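Local coordinates for uncharacterized protein (Chaetomium thermophilum, PDB 3LPZ) that probably serves as the Get4 component of the Get pathway, an alpha-solenoid scaffold for several interactions, Get5 binding among them, in tail-anchored protein biogenesis, at residues A[157-162]-A[168-173]; A[172-177]-A[191-196]; A[242-247]-A[279-284]; A[248-253]-A[264-269]. All blocks are in the same frame, centred on the assembly; numbering follows the deposited sequence. Where two conformers were deposited one is given.

Contact 1: A[157-162]-A[168-173]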
loop_
_atom_site.group_PDB
_atom_site.type_symbol
_atom_site.label_atom_id
_atom_site.label_comp_id
_atom_site.label_asym_id
_atom_site.label_seq_id
_atom_site.Cartn_x
_atom_site.Cartn_y
_atom_site.Cartn_z
ATOM N N LYS A 157 -0.345 -1.404 3.188
ATOM C CA LYS A 157 -1.339 -1.826 2.200
ATOM C C LYS A 157 -1.458 -0.886 0.998
ATOM O O LYS A 157 -1.697 -1.360 -0.111
ATOM C CB LYS A 157 -2.713 -2.055 2.854
ATOM C CG LYS A 157 -2.704 -3.226 3.850
ATOM C CD LYS A 157 -3.948 -3.206 4.744
ATOM C CE LYS A 157 -3.894 -4.327 5.791
ATOM N NZ LYS A 157 -5.235 -4.494 6.406
ATOM N N HIS A 158 -1.296 0.428 1.202
ATOM C CA HIS A 158 -1.320 1.375 0.083
ATOM C C HIS A 158 0.018 1.476 -0.651
ATOM O O HIS A 158 0.043 1.467 -1.888
ATOM C CB HIS A 158 -1.759 2.743 0.568
ATOM C CG HIS A 158 -3.198 2.777 0.974
ATOM N ND1 HIS A 158 -4.222 2.853 0.052
ATOM C CD2 HIS A 158 -3.785 2.700 2.196
ATOM C CE1 HIS A 158 -5.381 2.853 0.695
ATOM N NE2 HIS A 158 -5.142 2.758 1.995
ATOM N N LEU A 159 1.122 1.518 0.105
ATOM C CA LEU A 159 2.443 1.706 -0.531
ATOM C C LEU A 159 2.835 0.572 -1.477
ATOM O O LEU A 159 3.529 0.829 -2.459
ATOM C CB LEU A 159 3.537 1.969 0.506
ATOM C CG LEU A 159 3.392 3.352 1.186
ATOM C CD1 LEU A 159 4.224 3.413 2.455
ATOM C CD2 LEU A 159 3.745 4.550 0.205
ATOM N N VAL A 160 2.402 -0.659 -1.191
ATOM C CA VAL A 160 2.717 -1.788 -2.074
ATOM C C VAL A 160 2.020 -1.670 -3.434
ATOM O O VAL A 160 2.446 -2.306 -4.436
ATOM C CB VAL A 160 2.442 -3.185 -1.416
ATOM C CG1 VAL A 160 3.361 -3.371 -0.223
ATOM C CG2 VAL A 160 0.942 -3.402 -1.053
ATOM N N LEU A 161 0.972 -0.854 -3.471
ATOM C CA LEU A 161 0.213 -0.534 -4.672
ATOM C C LEU A 161 0.524 0.852 -5.261
ATOM O O LEU A 161 -0.237 1.343 -6.097
ATOM C CB LEU A 161 -1.294 -0.642 -4.367
ATOM C CG LEU A 161 -1.769 -2.043 -3.912
ATOM C CD1 LEU A 161 -3.253 -2.007 -3.518
ATOM C CD2 LEU A 161 -1.498 -3.109 -5.025
ATOM N N GLY A 162 1.642 1.459 -4.851
ATOM C CA GLY A 162 1.933 2.856 -5.168
ATOM C C GLY A 162 2.746 3.039 -6.453
ATOM O O GLY A 162 2.686 2.218 -7.404
ATOM N N GLU A 168 10.692 3.497 -1.650
ATOM C CA GLU A 168 11.604 4.165 -0.738
ATOM C C GLU A 168 10.853 4.611 0.513
ATOM O O GLU A 168 11.370 4.472 1.621
ATOM C CB GLU A 168 12.339 5.343 -1.379
ATOM C CG GLU A 168 13.021 6.247 -0.357
ATOM C CD GLU A 168 14.018 7.196 -0.967
ATOM O OE1 GLU A 168 14.121 7.270 -2.214
ATOM O OE2 GLU A 168 14.709 7.871 -0.182
ATOM N N VAL A 169 9.625 5.111 0.344
ATOM C CA VAL A 169 8.829 5.514 1.524
ATOM C C VAL A 169 8.577 4.288 2.427
ATOM O O VAL A 169 8.730 4.339 3.657
ATOM C CB VAL A 169 7.492 6.191 1.109
ATOM C CG1 VAL A 169 6.599 6.417 2.325
ATOM C CG2 VAL A 169 7.755 7.523 0.364
ATOM N N LEU A 170 8.207 3.177 1.811
ATOM C CA LEU A 170 7.905 1.964 2.568
ATOM C C LEU A 170 9.139 1.415 3.292
ATOM O O LEU A 170 9.059 1.045 4.449
ATOM C CB LEU A 170 7.277 0.888 1.661
ATOM C CG LEU A 170 6.874 -0.436 2.325
ATOM C CD1 LEU A 170 5.804 -0.194 3.450
ATOM C CD2 LEU A 170 6.359 -1.435 1.285
ATOM N N ALA A 171 10.267 1.342 2.597
ATOM C CA ALA A 171 11.503 0.826 3.193
ATOM C C ALA A 171 11.971 1.706 4.383
ATOM O O ALA A 171 12.390 1.181 5.428
ATOM C CB ALA A 171 12.598 0.728 2.116
ATOM N N ARG A 172 11.878 3.025 4.229
ATOM C CA ARG A 172 12.232 3.961 5.332
ATOM C C ARG A 172 11.268 3.879 6.505
ATOM O O ARG A 172 11.683 3.987 7.670
ATOM C CB ARG A 172 12.313 5.406 4.828
ATOM C CG ARG A 172 13.548 5.645 3.982
ATOM C CD ARG A 172 13.761 7.141 3.632
ATOM N NE ARG A 172 14.721 7.285 2.529
ATOM C CZ ARG A 172 16.041 7.109 2.644
ATOM N NH1 ARG A 172 16.580 6.761 3.811
ATOM N NH2 ARG A 172 16.831 7.268 1.587
ATOM N N MET A 173 9.997 3.640 6.209
ATOM C CA MET A 173 9.004 3.380 7.256
ATOM C C MET A 173 9.323 2.068 7.992
ATOM O O MET A 173 9.316 2.026 9.218
ATOM C CB MET A 173 7.583 3.356 6.681
ATOM C CG MET A 173 6.468 3.158 7.740
ATOM S SD MET A 173 5.084 2.161 7.123
ATOM C CE MET A 173 5.848 0.551 7.335
#

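Contact 2: A[172-177]-A[191-196]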
loop_
_atom_site.group_PDB
_atom_site.type_symbol
_atom_site.label_atom_id
_atom_site.label_comp_id
_atom_site.label_asym_id
_atom_site.label_seq_id
_atom_site.Cartn_x
_atom_site.Cartn_y
_atom_site.Cartn_z
ATOM N N ARG A 172 11.878 3.025 4.229
ATOM C CA ARG A 172 12.232 3.961 5.332
ATOM C C ARG A 172 11.268 3.879 6.505
ATOM O O ARG A 172 11.683 3.987 7.670
ATOM C CB ARG A 172 12.313 5.406 4.828
ATOM C CG ARG A 172 13.548 5.645 3.982
ATOM C CD ARG A 172 13.761 7.141 3.632
ATOM N NE ARG A 172 14.721 7.285 2.529
ATOM C CZ ARG A 172 16.041 7.109 2.644
ATOM N NH1 ARG A 172 16.580 6.761 3.811
ATOM N NH2 ARG A 172 16.831 7.268 1.587
ATOM N N MET A 173 9.997 3.640 6.209
ATOM C CA MET A 173 9.004 3.380 7.256
ATOM C C MET A 173 9.323 2.068 7.992
ATOM O O MET A 173 9.316 2.026 9.218
ATOM C CB MET A 173 7.583 3.356 6.681
ATOM C CG MET A 173 6.468 3.158 7.740
ATOM S SD MET A 173 5.084 2.161 7.123
ATOM C CE MET A 173 5.848 0.551 7.335
ATOM N N GLU A 174 9.597 1.006 7.247
ATOM C CA GLU A 174 10.003 -0.255 7.872
ATOM C C GLU A 174 11.276 -0.084 8.694
ATOM O O GLU A 174 11.404 -0.691 9.752
ATOM C CB GLU A 174 10.170 -1.412 6.868
ATOM C CG GLU A 174 8.918 -1.827 6.019
ATOM C CD GLU A 174 7.730 -2.341 6.804
ATOM O OE1 GLU A 174 7.849 -2.647 8.014
ATOM O OE2 GLU A 174 6.646 -2.436 6.198
ATOM N N TYR A 175 12.228 0.708 8.206
ATOM C CA TYR A 175 13.429 0.970 8.987
ATOM C C TYR A 175 13.096 1.725 10.297
ATOM O O TYR A 175 13.637 1.387 11.352
ATOM C CB TYR A 175 14.510 1.752 8.201
ATOM C CG TYR A 175 15.816 1.666 8.938
ATOM C CD1 TYR A 175 16.571 0.502 8.872
ATOM C CD2 TYR A 175 16.264 2.700 9.752
ATOM C CE1 TYR A 175 17.745 0.359 9.558
ATOM C CE2 TYR A 175 17.483 2.566 10.471
ATOM C CZ TYR A 175 18.197 1.372 10.364
ATOM O OH TYR A 175 19.384 1.177 11.033
ATOM N N GLU A 176 12.232 2.741 10.232
ATOM C CA GLU A 176 11.795 3.456 11.463
ATOM C C GLU A 176 11.121 2.508 12.446
ATOM O O GLU A 176 11.332 2.582 13.675
ATOM C CB GLU A 176 10.853 4.634 11.153
ATOM C CG GLU A 176 11.541 5.822 10.487
ATOM C CD GLU A 176 12.710 6.393 11.315
ATOM O OE1 GLU A 176 12.533 6.664 12.529
ATOM O OE2 GLU A 176 13.811 6.560 10.750
ATOM N N TRP A 177 10.311 1.608 11.913
ATOM C CA TRP A 177 9.643 0.627 12.750
ATOM C C TRP A 177 10.651 -0.330 13.395
ATOM O O TRP A 177 10.569 -0.621 14.586
ATOM C CB TRP A 177 8.639 -0.163 11.930
ATOM C CG TRP A 177 7.432 -0.645 12.657
ATOM C CD1 TRP A 177 7.155 -0.532 14.002
ATOM C CD2 TRP A 177 6.314 -1.313 12.069
ATOM N NE1 TRP A 177 5.924 -1.105 14.282
ATOM C CE2 TRP A 177 5.382 -1.578 13.110
ATOM C CE3 TRP A 177 6.014 -1.730 10.758
ATOM C CZ2 TRP A 177 4.160 -2.239 12.877
ATOM C CZ3 TRP A 177 4.797 -2.366 10.522
ATOM C CH2 TRP A 177 3.880 -2.618 11.581
ATOM N N ALA A 191 11.923 -7.713 5.178
ATOM C CA ALA A 191 10.993 -8.602 4.491
ATOM C C ALA A 191 9.625 -7.966 4.300
ATOM O O ALA A 191 9.032 -8.159 3.273
ATOM C CB ALA A 191 10.872 -9.950 5.188
ATOM N N ARG A 192 9.149 -7.188 5.278
ATOM C CA ARG A 192 7.885 -6.438 5.137
ATOM C C ARG A 192 7.904 -5.398 4.014
ATOM O O ARG A 192 6.836 -5.020 3.518
ATOM C CB ARG A 192 7.468 -5.783 6.467
ATOM C CG ARG A 192 7.195 -6.812 7.589
ATOM C CD ARG A 192 6.619 -6.126 8.859
ATOM N NE ARG A 192 5.218 -5.733 8.679
ATOM C CZ ARG A 192 4.184 -6.574 8.727
ATOM N NH1 ARG A 192 4.360 -7.884 8.955
ATOM N NH2 ARG A 192 2.950 -6.108 8.565
ATOM N N ALA A 193 9.093 -4.920 3.633
ATOM C CA ALA A 193 9.221 -3.957 2.512
ATOM C C ALA A 193 9.519 -4.632 1.201
ATOM O O ALA A 193 9.274 -4.026 0.157
ATOM C CB ALA A 193 10.341 -2.949 2.774
ATOM N N VAL A 194 10.083 -5.837 1.242
ATOM C CA VAL A 194 10.562 -6.519 0.025
ATOM C C VAL A 194 9.593 -7.573 -0.489
ATOM O O VAL A 194 9.228 -7.535 -1.662
ATOM C CB VAL A 194 11.944 -7.180 0.252
ATOM C CG1 VAL A 194 12.310 -8.085 -0.922
ATOM C CG2 VAL A 194 13.002 -6.096 0.449
ATOM N N LEU A 195 9.175 -8.493 0.388
ATOM C CA LEU A 195 8.297 -9.601 -0.011
ATOM C C LEU A 195 6.968 -9.149 -0.618
ATOM O O LEU A 195 6.556 -9.703 -1.617
ATOM C CB LEU A 195 8.079 -10.614 1.132
ATOM C CG LEU A 195 9.393 -11.213 1.692
ATOM C CD1 LEU A 195 9.091 -12.264 2.721
ATOM C CD2 LEU A 195 10.344 -11.823 0.564
ATOM N N PRO A 196 6.288 -8.153 -0.004
ATOM C CA PRO A 196 5.012 -7.738 -0.612
ATOM C C PRO A 196 5.139 -7.232 -2.057
ATOM O O PRO A 196 4.215 -7.462 -2.864
ATOM C CB PRO A 196 4.508 -6.629 0.350
ATOM C CG PRO A 196 5.043 -7.056 1.693
ATOM C CD PRO A 196 6.466 -7.552 1.337
#

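Contact 3: A[242-247]-A[279-284]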
loop_
_atom_site.group_PDB
_atom_site.type_symbol
_atom_site.label_atom_id
_atom_site.label_comp_id
_atom_site.label_asym_id
_atom_site.label_seq_id
_atom_site.Cartn_x
_atom_site.Cartn_y
_atom_site.Cartn_z
ATOM N N LEU A 242 23.634 -11.358 10.112
ATOM C CA LEU A 242 22.183 -11.336 9.877
ATOM C C LEU A 242 21.827 -12.327 8.751
ATOM O O LEU A 242 21.510 -11.923 7.630
ATOM C CB LEU A 242 21.711 -9.912 9.570
ATOM C CG LEU A 242 21.882 -8.849 10.679
ATOM C CD1 LEU A 242 21.670 -7.434 10.134
ATOM C CD2 LEU A 242 20.951 -9.108 11.877
ATOM N N PRO A 243 21.906 -13.639 9.046
ATOM C CA PRO A 243 21.672 -14.666 8.004
ATOM C C PRO A 243 20.361 -14.524 7.189
ATOM O O PRO A 243 20.351 -14.826 5.995
ATOM C CB PRO A 243 21.654 -15.988 8.786
ATOM C CG PRO A 243 21.836 -15.661 10.231
ATOM C CD PRO A 243 22.306 -14.230 10.338
ATOM N N LEU A 244 19.256 -14.132 7.818
ATOM C CA LEU A 244 17.993 -14.040 7.079
ATOM C C LEU A 244 17.963 -12.853 6.132
ATOM O O LEU A 244 17.196 -12.822 5.169
ATOM C CB LEU A 244 16.793 -13.936 8.024
ATOM C CG LEU A 244 16.308 -15.256 8.633
ATOM C CD1 LEU A 244 15.056 -14.968 9.484
ATOM C CD2 LEU A 244 16.059 -16.323 7.564
ATOM N N LEU A 245 18.756 -11.836 6.424
ATOM C CA LEU A 245 18.876 -10.739 5.468
ATOM C C LEU A 245 19.644 -11.249 4.221
ATOM O O LEU A 245 19.363 -10.861 3.067
ATOM C CB LEU A 245 19.588 -9.563 6.122
ATOM C CG LEU A 245 18.858 -8.229 6.040
ATOM C CD1 LEU A 245 19.634 -7.092 6.753
ATOM C CD2 LEU A 245 18.582 -7.873 4.582
ATOM N N ASN A 246 20.617 -12.115 4.465
ATOM C CA ASN A 246 21.342 -12.764 3.373
ATOM C C ASN A 246 20.445 -13.657 2.549
ATOM O O ASN A 246 20.529 -13.655 1.332
ATOM C CB ASN A 246 22.538 -13.545 3.922
ATOM C CG ASN A 246 23.490 -12.638 4.666
ATOM O OD1 ASN A 246 23.568 -11.444 4.357
ATOM N ND2 ASN A 246 24.200 -13.180 5.651
ATOM N N PHE A 247 19.544 -14.378 3.216
ATOM C CA PHE A 247 18.512 -15.129 2.528
ATOM C C PHE A 247 17.688 -14.236 1.585
ATOM O O PHE A 247 17.467 -14.577 0.410
ATOM C CB PHE A 247 17.571 -15.768 3.556
ATOM C CG PHE A 247 16.373 -16.417 2.942
ATOM C CD1 PHE A 247 16.469 -17.688 2.376
ATOM C CD2 PHE A 247 15.143 -15.759 2.929
ATOM C CE1 PHE A 247 15.335 -18.315 1.806
ATOM C CE2 PHE A 247 14.015 -16.361 2.351
ATOM C CZ PHE A 247 14.112 -17.645 1.790
ATOM N N GLY A 279 6.467 -19.653 10.993
ATOM C CA GLY A 279 5.505 -19.594 9.896
ATOM C C GLY A 279 5.191 -18.259 9.259
ATOM O O GLY A 279 4.434 -18.222 8.273
ATOM N N ILE A 280 5.746 -17.159 9.774
ATOM C CA ILE A 280 5.277 -15.847 9.305
ATOM C C ILE A 280 5.618 -15.539 7.842
ATOM O O ILE A 280 5.022 -14.632 7.258
ATOM C CB ILE A 280 5.714 -14.632 10.193
ATOM C CG1 ILE A 280 7.253 -14.496 10.222
ATOM C CG2 ILE A 280 5.020 -14.690 11.607
ATOM C CD1 ILE A 280 7.768 -13.186 10.897
ATOM N N TRP A 281 6.585 -16.250 7.267
ATOM C CA TRP A 281 6.894 -16.056 5.829
ATOM C C TRP A 281 6.372 -17.174 4.923
ATOM O O TRP A 281 6.621 -17.137 3.715
ATOM C CB TRP A 281 8.397 -15.913 5.559
ATOM C CG TRP A 281 9.080 -14.718 6.168
ATOM C CD1 TRP A 281 8.508 -13.702 6.899
ATOM C CD2 TRP A 281 10.481 -14.412 6.088
ATOM N NE1 TRP A 281 9.476 -12.790 7.289
ATOM C CE2 TRP A 281 10.692 -13.202 6.803
ATOM C CE3 TRP A 281 11.580 -15.051 5.495
ATOM C CZ2 TRP A 281 11.956 -12.624 6.933
ATOM C CZ3 TRP A 281 12.844 -14.462 5.620
ATOM C CH2 TRP A 281 13.021 -13.270 6.331
ATOM N N ASP A 282 5.684 -18.169 5.490
ATOM C CA ASP A 282 5.398 -19.428 4.784
ATOM C C ASP A 282 4.528 -19.212 3.551
ATOM O O ASP A 282 4.852 -19.688 2.466
ATOM C CB ASP A 282 4.686 -20.432 5.698
ATOM C CG ASP A 282 5.613 -21.131 6.668
ATOM O OD1 ASP A 282 6.858 -21.051 6.522
ATOM O OD2 ASP A 282 5.062 -21.785 7.588
ATOM N N THR A 283 3.418 -18.495 3.716
ATOM C CA THR A 283 2.509 -18.261 2.589
ATOM C C THR A 283 3.157 -17.385 1.509
ATOM O O THR A 283 3.008 -17.655 0.299
ATOM C CB THR A 283 1.181 -17.653 3.068
ATOM O OG1 THR A 283 0.564 -18.576 3.966
ATOM C CG2 THR A 283 0.227 -17.410 1.899
ATOM N N ALA A 284 3.876 -16.348 1.949
ATOM C CA ALA A 284 4.642 -15.493 1.041
ATOM C C ALA A 284 5.658 -16.299 0.228
ATOM O O ALA A 284 5.783 -16.100 -0.979
ATOM C CB ALA A 284 5.354 -14.371 1.801
#

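Contact 4: A[248-253]-A[264-269]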
loop_
_atom_site.group_PDB
_atom_site.type_symbol
_atom_site.label_atom_id
_atom_site.label_comp_id
_atom_site.label_asym_id
_atom_site.label_seq_id
_atom_site.Cartn_x
_atom_site.Cartn_y
_atom_site.Cartn_z
ATOM N N ILE A 248 17.217 -13.110 2.112
ATOM C CA ILE A 248 16.494 -12.126 1.303
ATOM C C ILE A 248 17.325 -11.608 0.112
ATOM O O ILE A 248 16.817 -11.579 -1.012
ATOM C CB ILE A 248 16.001 -10.926 2.147
ATOM C CG1 ILE A 248 14.971 -11.382 3.193
ATOM C CG2 ILE A 248 15.448 -9.805 1.227
ATOM C CD1 ILE A 248 14.754 -10.308 4.303
ATOM N N SER A 249 18.576 -11.202 0.356
ATOM C CA SER A 249 19.449 -10.734 -0.742
ATOM C C SER A 249 19.596 -11.778 -1.837
ATOM O O SER A 249 19.503 -11.439 -2.994
ATOM C CB SER A 249 20.861 -10.375 -0.262
ATOM O OG SER A 249 20.824 -9.424 0.769
ATOM N N MET A 250 19.863 -13.026 -1.461
ATOM C CA MET A 250 20.024 -14.100 -2.453
ATOM C C MET A 250 18.703 -14.510 -3.124
ATOM O O MET A 250 18.678 -14.906 -4.282
ATOM C CB MET A 250 20.688 -15.340 -1.829
ATOM C CG MET A 250 21.987 -15.079 -1.145
ATOM S SD MET A 250 23.246 -14.534 -2.294
ATOM C CE MET A 250 23.502 -16.010 -3.257
ATOM N N LEU A 251 17.607 -14.437 -2.387
ATOM C CA LEU A 251 16.301 -14.666 -2.970
ATOM C C LEU A 251 16.055 -13.637 -4.080
ATOM O O LEU A 251 15.641 -13.999 -5.192
ATOM C CB LEU A 251 15.196 -14.590 -1.907
ATOM C CG LEU A 251 13.743 -14.705 -2.391
ATOM C CD1 LEU A 251 13.523 -16.037 -3.082
ATOM C CD2 LEU A 251 12.728 -14.512 -1.230
ATOM N N LEU A 252 16.326 -12.364 -3.799
ATOM C CA LEU A 252 16.237 -11.344 -4.852
ATOM C C LEU A 252 17.128 -11.615 -6.064
ATOM O O LEU A 252 16.697 -11.401 -7.225
ATOM C CB LEU A 252 16.527 -9.940 -4.296
ATOM C CG LEU A 252 15.410 -9.294 -3.472
ATOM C CD1 LEU A 252 15.919 -7.978 -2.863
ATOM C CD2 LEU A 252 14.131 -9.044 -4.300
ATOM N N LEU A 253 18.363 -12.050 -5.821
ATOM C CA LEU A 253 19.209 -12.472 -6.948
ATOM C C LEU A 253 18.575 -13.610 -7.719
ATOM O O LEU A 253 18.473 -13.534 -8.924
ATOM C CB LEU A 253 20.594 -12.918 -6.496
ATOM C CG LEU A 253 21.746 -11.927 -6.523
ATOM C CD1 LEU A 253 23.067 -12.714 -6.348
ATOM C CD2 LEU A 253 21.753 -11.093 -7.825
ATOM N N ARG A 264 15.314 -23.937 -3.960
ATOM C CA ARG A 264 15.347 -25.102 -3.087
ATOM C C ARG A 264 16.626 -25.070 -2.251
ATOM O O ARG A 264 16.577 -25.276 -1.050
ATOM C CB ARG A 264 15.221 -26.407 -3.892
ATOM C CG ARG A 264 13.812 -26.666 -4.397
ATOM C CD ARG A 264 13.641 -28.095 -4.948
ATOM N NE ARG A 264 12.421 -28.184 -5.746
ATOM C CZ ARG A 264 12.382 -28.058 -7.072
ATOM N NH1 ARG A 264 13.505 -27.875 -7.765
ATOM N NH2 ARG A 264 11.218 -28.132 -7.709
ATOM N N GLN A 265 17.756 -24.761 -2.878
ATOM C CA GLN A 265 19.022 -24.690 -2.128
ATOM C C GLN A 265 19.029 -23.607 -1.048
ATOM O O GLN A 265 19.583 -23.821 0.019
ATOM C CB GLN A 265 20.221 -24.527 -3.053
ATOM C CG GLN A 265 21.553 -24.640 -2.339
ATOM C CD GLN A 265 22.713 -24.292 -3.237
ATOM O OE1 GLN A 265 22.530 -23.962 -4.407
ATOM N NE2 GLN A 265 23.916 -24.359 -2.695
ATOM N N LEU A 266 18.411 -22.459 -1.333
ATOM C CA LEU A 266 18.294 -21.365 -0.363
ATOM C C LEU A 266 17.466 -21.770 0.855
ATOM O O LEU A 266 17.858 -21.538 1.998
ATOM C CB LEU A 266 17.636 -20.159 -1.040
ATOM C CG LEU A 266 18.270 -18.772 -0.986
ATOM C CD1 LEU A 266 19.787 -18.768 -0.952
ATOM C CD2 LEU A 266 17.737 -17.965 -2.170
ATOM N N LYS A 267 16.304 -22.356 0.589
ATOM C CA LYS A 267 15.418 -22.883 1.624
ATOM C C LYS A 267 16.104 -23.940 2.481
ATOM O O LYS A 267 15.932 -23.984 3.697
ATOM C CB LYS A 267 14.174 -23.467 0.971
ATOM C CG LYS A 267 13.172 -22.400 0.516
ATOM C CD LYS A 267 11.964 -22.417 1.420
ATOM C CE LYS A 267 11.117 -23.652 1.104
ATOM N NZ LYS A 267 10.107 -23.952 2.149
ATOM N N SER A 268 16.899 -24.779 1.836
ATOM C CA SER A 268 17.677 -25.778 2.543
ATOM C C SER A 268 18.776 -25.126 3.386
ATOM O O SER A 268 18.897 -25.406 4.578
ATOM C CB SER A 268 18.280 -26.758 1.533
ATOM O OG SER A 268 19.359 -27.454 2.116
ATOM N N LYS A 269 19.572 -24.250 2.772
ATOM C CA LYS A 269 20.672 -23.596 3.482
ATOM C C LYS A 269 20.187 -22.868 4.736
ATOM O O LYS A 269 20.882 -22.847 5.754
ATOM C CB LYS A 269 21.409 -22.622 2.562
ATOM C CG LYS A 269 22.491 -21.818 3.247
ATOM C CD LYS A 269 23.322 -21.021 2.255
ATOM C CE LYS A 269 24.479 -20.386 3.017
ATOM N NZ LYS A 269 25.622 -19.971 2.172
#

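Contact 1: A[157-162]-A[168-173]
Leu-159, near the C-terminal end of helix 152-159, reaches across to Val-169 and Leu-170 on helix 166-179, and its side chain can be traced outward atom by atom. CB lies against Leu-170 CB at 4.1 Å, which fits the close approach of the two backbones, 6.3 Å between Leu-159 CA and Leu-170 CA. CG stands anti to the carbonyl carbon (chi1 -69°), and from there the two methyls part. CD1 runs in over the turn of the opposite helix, 3.8 Å from Val-169 CG1 and 4.0 Å from Leu-170 CA. Across this contact CD2 meets only the valine, 4.0 Å from Val-169 CG1, so that this single methyl of Val-169 sits against both tips of the leucine. The two side chains cross at nearly a right angle.

A second apolar touch joins Val-160 CG1 to Leu-170 CD2 at 3.9 Å, but Val-160 was modelled in two conformers, so this holds for one of them. No hydrogen bond links the two segments; a type I beta turn runs from Leu-159 to Gly-162.

The Leu-159 carbonyl oxygen accepts a hydrogen bond from Tyr-197 OH of helix 186-199. That helix also meets Val-160 and Leu-170, while helix 136-148 packs on His-158 and Val-169, and helix 203-220 on Ala-171.

Contact 2: A[172-177]-A[191-196]
Glu-174 and Trp-177 meet Arg-192 and Ala-193 in a helix-to-helix contact of mixed apolar and charged character, between helices 166-179 and 186-199, successive in the chain. The axes of the two segments come within 9.3 Å of each other and run at 149°, roughly antiparallel. The backbones are nearest at Glu-174 CA and Ala-193 CA, 6.6 Å apart, where the small side chain of alanine admits the glutamate: its CG rests on Ala-193 CB at 3.7 Å.

Beyond CG the glutamate bends (chi2 -62°), which brings its carboxylate across the base of Arg-192, with OE2 3.5 Å from Arg-192 CB and the two side chains crossing at about a right angle. Such antiparallel pairing of consecutive helices is the repeating element of an alpha-solenoid, the fold of Get4.

The charged ends do not close into a salt bridge here. Glu-174 OE1 stays 4.1 Å from Arg-192 NE, near the guanidinium plane at its edge, and the carboxylate and guanidinium planes are 65° apart. Arg-192 instead spends NH2 on a salt bridge to Glu-156 of helix 152-159, whose carboxylate also lies near that of Glu-174; the arginine probably eases the repulsion between these two acids. Trp-177 completes the group, its CZ3 3.9 Å from Arg-192 NE with the indole and guanidinium planes perpendicular, while Phe-152 meets the indole edge-to-face.

Contact 3: A[242-247]-A[279-284]
The buried core near the C-terminal end of the helical solenoid holds this contact, in which Trp-281, in the turn leading into helix 282-293, reaches Leu-244 and Phe-247 in the first turns of helix 243-256. The backbones are far apart, with 11.3 Å between Leu-244 CA and Trp-281 CA, so the long indole does the bridging. Its six-membered ring leads: CH2 comes within 4.1 Å of Leu-244 CD1, and CZ3 within 4.2 Å of Leu-244 CD2, the leucine approaching the ring at a slant.

Phe-247 is met by the same part of the indole. Trp-281 CZ3 lies 3.8 Å from Phe-247 CD2 and 4.0 Å from Phe-247 CE2, and Phe-247 CD2 sits near the indole plane, at its edge. The two side chains run past each other in opposite directions. Phe-247 is thrown forward because its CG is anti to the backbone N (chi1 173°). The contact contains no hydrogen bond and is purely apolar.

Ala-191 of helix 186-199 and Leu-274 of helix 271-275 also touch the indole. A large aromatic residue wedged between neighbouring helices in this way is in keeping with the continuous hydrophobic core of an alpha-solenoid.

Contact 4: A[248-253]-A[264-269]
Helices 243-256 and 260-269 approach most closely at Leu-251 and Leu-266, whose CA atoms are 7.5 Å apart, and the near backbone of the first helix is itself part of the touching surface. Every close pair across the two segments involves Leu-266, which points at the opposite helix and sets both its methyls against adjacent residues there.

CD1 goes to Met-250, lying 3.7 Å from Met-250 CB. CD2 reaches that same CB, at 4.0 Å from Met-250 CB, and also presses on the main chain of the next residue, 3.5 Å from Leu-251 N and 3.7 Å from Leu-251 CA; Leu-251 CB is a little further, 4.2 Å from Leu-266 CD2. The touch on the amide nitrogen is plain van der Waals contact, since no hydrogen bond crosses between the segments. Both torsions of Leu-266 lie away from staggered values (chi1 -128°, chi2 32°), so the exact methyl positions deserve caution.

Met-250 contributes mainly its CB. Although that atom faces Leu-266, the chain then folds at chi2 (-65°) and again at chi3, carrying the sulfur and CE away from the leucine. Leu-251 offers backbone and CB.

Within its surroundings, Leu-266 is also packed against Phe-247 and Ser-254, so its contacts span about two turns of helix 243-256. The other side of that helix faces the preceding pair: Leu-252 packs on Val-194 of helix 186-199 and on Ala-206 and Tyr-210 of helix 203-220, and Ile-248 touches Ala-191.

Overall arrangement
The four contacts lie from the middle of the solenoid toward its C-terminal part. Contacts 1 and 2 come first along the chain; they share helix 166-179, with centres 8 Å apart, and residues Arg-172 and Met-173 belong to both. Contacts 3 and 4 come later and share helix 243-256, with centres 9 Å apart, contact 4 being nested in the loop that contact 3 closes. Helix 186-199 joins the pairs: Ala-191 CB of contact 2 lies 3.4 Å from Trp-281 CZ2 of contact 3, and Leu-195 meets Leu-251 of contact 4. Contacts 1 and 4 do not touch, their centres being 24 Å apart. Packing thus passes from helix to helix, as expected of an elongated alpha-solenoid.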